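Local coordinates for Lmo1340 protein (Listeria monocytogenes, PDB 4NLM), which is an uncharacterised Listeria surface protein of unknown function, probably a lipoprotein, built around a YqgU-like six-bladed beta propeller, at residues 146-151 against 162-168. Numbering follows the deposited sequence.
Sequences PEKIMF and IENWDYT
Ile-149 and Trp-165 form an antiparallel hydrogen-bonded pair in the middle two strands of one four-stranded propeller blade. The strands belong to the hairpin of 148-155 and 159-166. Ile-149 N bonds to Trp-165 O at 2.9 Å, and Trp-165 N returns to Ile-149 O at 2.8 Å. Phe-151 and Glu-163 make the second such pair. Past the strand end, Tyr-167 N still reaches Glu-147 O at 3.0 Å.

Ile-149, Phe-151, Glu-163 and Trp-165 share one face of the sheet. The Phe-151 ring lies across the neighbouring strand because its CG sits between the backbone N and the carbonyl carbon (chi1 54°). Trp-165 CB meets the ring edge, 3.9 Å from Phe-151 CE2. With CG likewise placed (chi1 63°), Tyr-167 brings its ring against the Pro-146 and Glu-147 backbone, just before strand 148-151. Glu-147 CA makes an off-centre CH-pi contact with that ring, and Ile-149 CD1 touches Tyr-167 CE2 at 4.1 Å. Tyr-167 CB in turn covers one face of the Trp-165 indole. Strand 114-120 of the preceding blade packs on this face through Met-116 and Ile-118.

Lys-148, Met-150, Asn-164 and Asp-166 occupy the other face. Met-150, a selenomethionine, lays CG alongside Ile-162 CG2. Ile-182 of the following blade covers both. The Lys-148 chain runs past the Asn-164 amide, and its amine forms a salt bridge with Asp-187.

Asp-166 OD1 holds the turn by accepting from Leu-169 N and, through its syn lone pair, from Thr-168 OG1 at 2.7 Å.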
# COMPACT_ATOMS: atom_id res chain seq x y z
N PRO A 146 -2.47 -11.58 -11.43
CA PRO A 146 -2.92 -11.61 -10.04
C PRO A 146 -3.18 -13.00 -9.42
O PRO A 146 -3.63 -13.07 -8.26
CB PRO A 146 -4.14 -10.69 -10.05
CG PRO A 146 -4.66 -10.82 -11.44
CD PRO A 146 -3.44 -10.92 -12.31
N GLU A 147 -2.80 -14.04 -10.13
CA GLU A 147 -2.78 -15.36 -9.56
C GLU A 147 -1.54 -15.52 -8.64
O GLU A 147 -1.41 -16.50 -7.90
CB GLU A 147 -2.73 -16.39 -10.68
CG GLU A 147 -4.03 -16.50 -11.50
CD GLU A 147 -4.29 -15.42 -12.57
OE1 GLU A 147 -3.35 -14.71 -13.00
OE2 GLU A 147 -5.45 -15.30 -13.03
N LYS A 148 -0.60 -14.58 -8.74
CA LYS A 148 0.67 -14.68 -8.02
C LYS A 148 0.79 -13.66 -6.89
O LYS A 148 0.60 -12.46 -7.11
CB LYS A 148 1.83 -14.40 -8.95
CG LYS A 148 1.92 -15.32 -10.13
CD LYS A 148 3.15 -15.02 -10.96
CE LYS A 148 3.03 -15.75 -12.29
NZ LYS A 148 4.29 -15.62 -13.06
N ILE A 149 1.14 -14.16 -5.70
CA ILE A 149 1.40 -13.32 -4.55
C ILE A 149 2.77 -13.70 -4.03
O ILE A 149 3.03 -14.86 -3.64
CB ILE A 149 0.33 -13.47 -3.46
CG1 ILE A 149 -1.05 -13.11 -4.01
CG2 ILE A 149 0.63 -12.55 -2.28
CD1 ILE A 149 -2.17 -13.35 -3.02
N MSE A 150 3.66 -12.72 -4.01
CA MSE A 150 4.98 -12.93 -3.47
C MSE A 150 4.97 -12.43 -2.03
O MSE A 150 4.27 -11.48 -1.69
CB MSE A 150 5.96 -12.13 -4.33
CG MSE A 150 7.38 -11.96 -3.81
SE MSE A 150 8.44 -11.20 -5.29
CE MSE A 150 7.74 -9.36 -5.38
N PHE A 151 5.74 -13.04 -1.15
CA PHE A 151 5.80 -12.62 0.22
C PHE A 151 7.14 -12.87 0.85
O PHE A 151 7.85 -13.84 0.53
CB PHE A 151 4.64 -13.21 1.04
CG PHE A 151 4.53 -14.69 0.97
CD1 PHE A 151 5.17 -15.45 1.92
CD2 PHE A 151 3.74 -15.31 0.03
CE1 PHE A 151 5.11 -16.83 1.90
CE2 PHE A 151 3.66 -16.69 0.01
CZ PHE A 151 4.34 -17.44 0.94
N ILE A 162 12.04 -15.06 0.73
CA ILE A 162 11.03 -14.59 -0.24
C ILE A 162 10.51 -15.78 -1.03
O ILE A 162 11.29 -16.62 -1.49
CB ILE A 162 11.60 -13.57 -1.22
CG1 ILE A 162 12.39 -12.49 -0.47
CG2 ILE A 162 10.48 -12.95 -2.05
CD1 ILE A 162 12.99 -11.48 -1.42
N GLU A 163 9.20 -15.87 -1.15
CA GLU A 163 8.55 -16.93 -1.91
C GLU A 163 7.44 -16.35 -2.75
O GLU A 163 6.95 -15.28 -2.50
CB GLU A 163 7.97 -17.96 -0.92
CG GLU A 163 9.03 -18.74 -0.17
CD GLU A 163 8.51 -19.41 1.10
OE1 GLU A 163 8.84 -20.58 1.31
OE2 GLU A 163 7.77 -18.77 1.87
N ASN A 164 7.09 -17.08 -3.79
CA ASN A 164 5.98 -16.74 -4.67
C ASN A 164 4.97 -17.85 -4.66
O ASN A 164 5.29 -19.01 -4.92
CB ASN A 164 6.46 -16.55 -6.11
CG ASN A 164 5.34 -16.16 -7.05
OD1 ASN A 164 4.48 -15.35 -6.72
ND2 ASN A 164 5.35 -16.73 -8.23
N TRP A 165 3.74 -17.51 -4.33
CA TRP A 165 2.63 -18.42 -4.34
C TRP A 165 1.70 -18.18 -5.50
O TRP A 165 1.12 -17.10 -5.56
CB TRP A 165 1.86 -18.26 -3.04
CG TRP A 165 0.68 -19.20 -2.85
CD1 TRP A 165 0.60 -20.50 -3.22
CD2 TRP A 165 -0.55 -18.89 -2.16
NE1 TRP A 165 -0.61 -21.05 -2.79
CE2 TRP A 165 -1.33 -20.08 -2.14
CE3 TRP A 165 -1.07 -17.74 -1.56
CZ2 TRP A 165 -2.59 -20.13 -1.58
CZ3 TRP A 165 -2.34 -17.81 -0.97
CH2 TRP A 165 -3.07 -19.00 -0.98
N ASP A 166 1.64 -19.13 -6.44
CA ASP A 166 0.64 -19.08 -7.49
C ASP A 166 -0.52 -19.86 -6.92
O ASP A 166 -0.49 -21.11 -6.88
CB ASP A 166 1.10 -19.69 -8.81
CG ASP A 166 0.07 -19.53 -9.88
OD1 ASP A 166 -1.15 -19.63 -9.56
OD2 ASP A 166 0.45 -19.27 -11.03
N TYR A 167 -1.51 -19.14 -6.41
CA TYR A 167 -2.57 -19.81 -5.67
C TYR A 167 -3.55 -20.55 -6.55
O TYR A 167 -4.31 -21.38 -6.07
CB TYR A 167 -3.29 -18.83 -4.74
CG TYR A 167 -4.01 -17.70 -5.43
CD1 TYR A 167 -5.25 -17.88 -5.99
CD2 TYR A 167 -3.46 -16.41 -5.44
CE1 TYR A 167 -5.92 -16.81 -6.61
CE2 TYR A 167 -4.12 -15.35 -6.03
CZ TYR A 167 -5.34 -15.55 -6.63
OH TYR A 167 -5.98 -14.48 -7.22
N THR A 168 -3.53 -20.27 -7.84
CA THR A 168 -4.38 -20.96 -8.80
C THR A 168 -3.79 -22.31 -9.19
O THR A 168 -4.53 -23.21 -9.58
CB THR A 168 -4.69 -20.09 -10.04
OG1 THR A 168 -3.52 -19.92 -10.85
CG2 THR A 168 -5.28 -18.75 -9.68
O HOH W 1 8.59 -16.10 2.34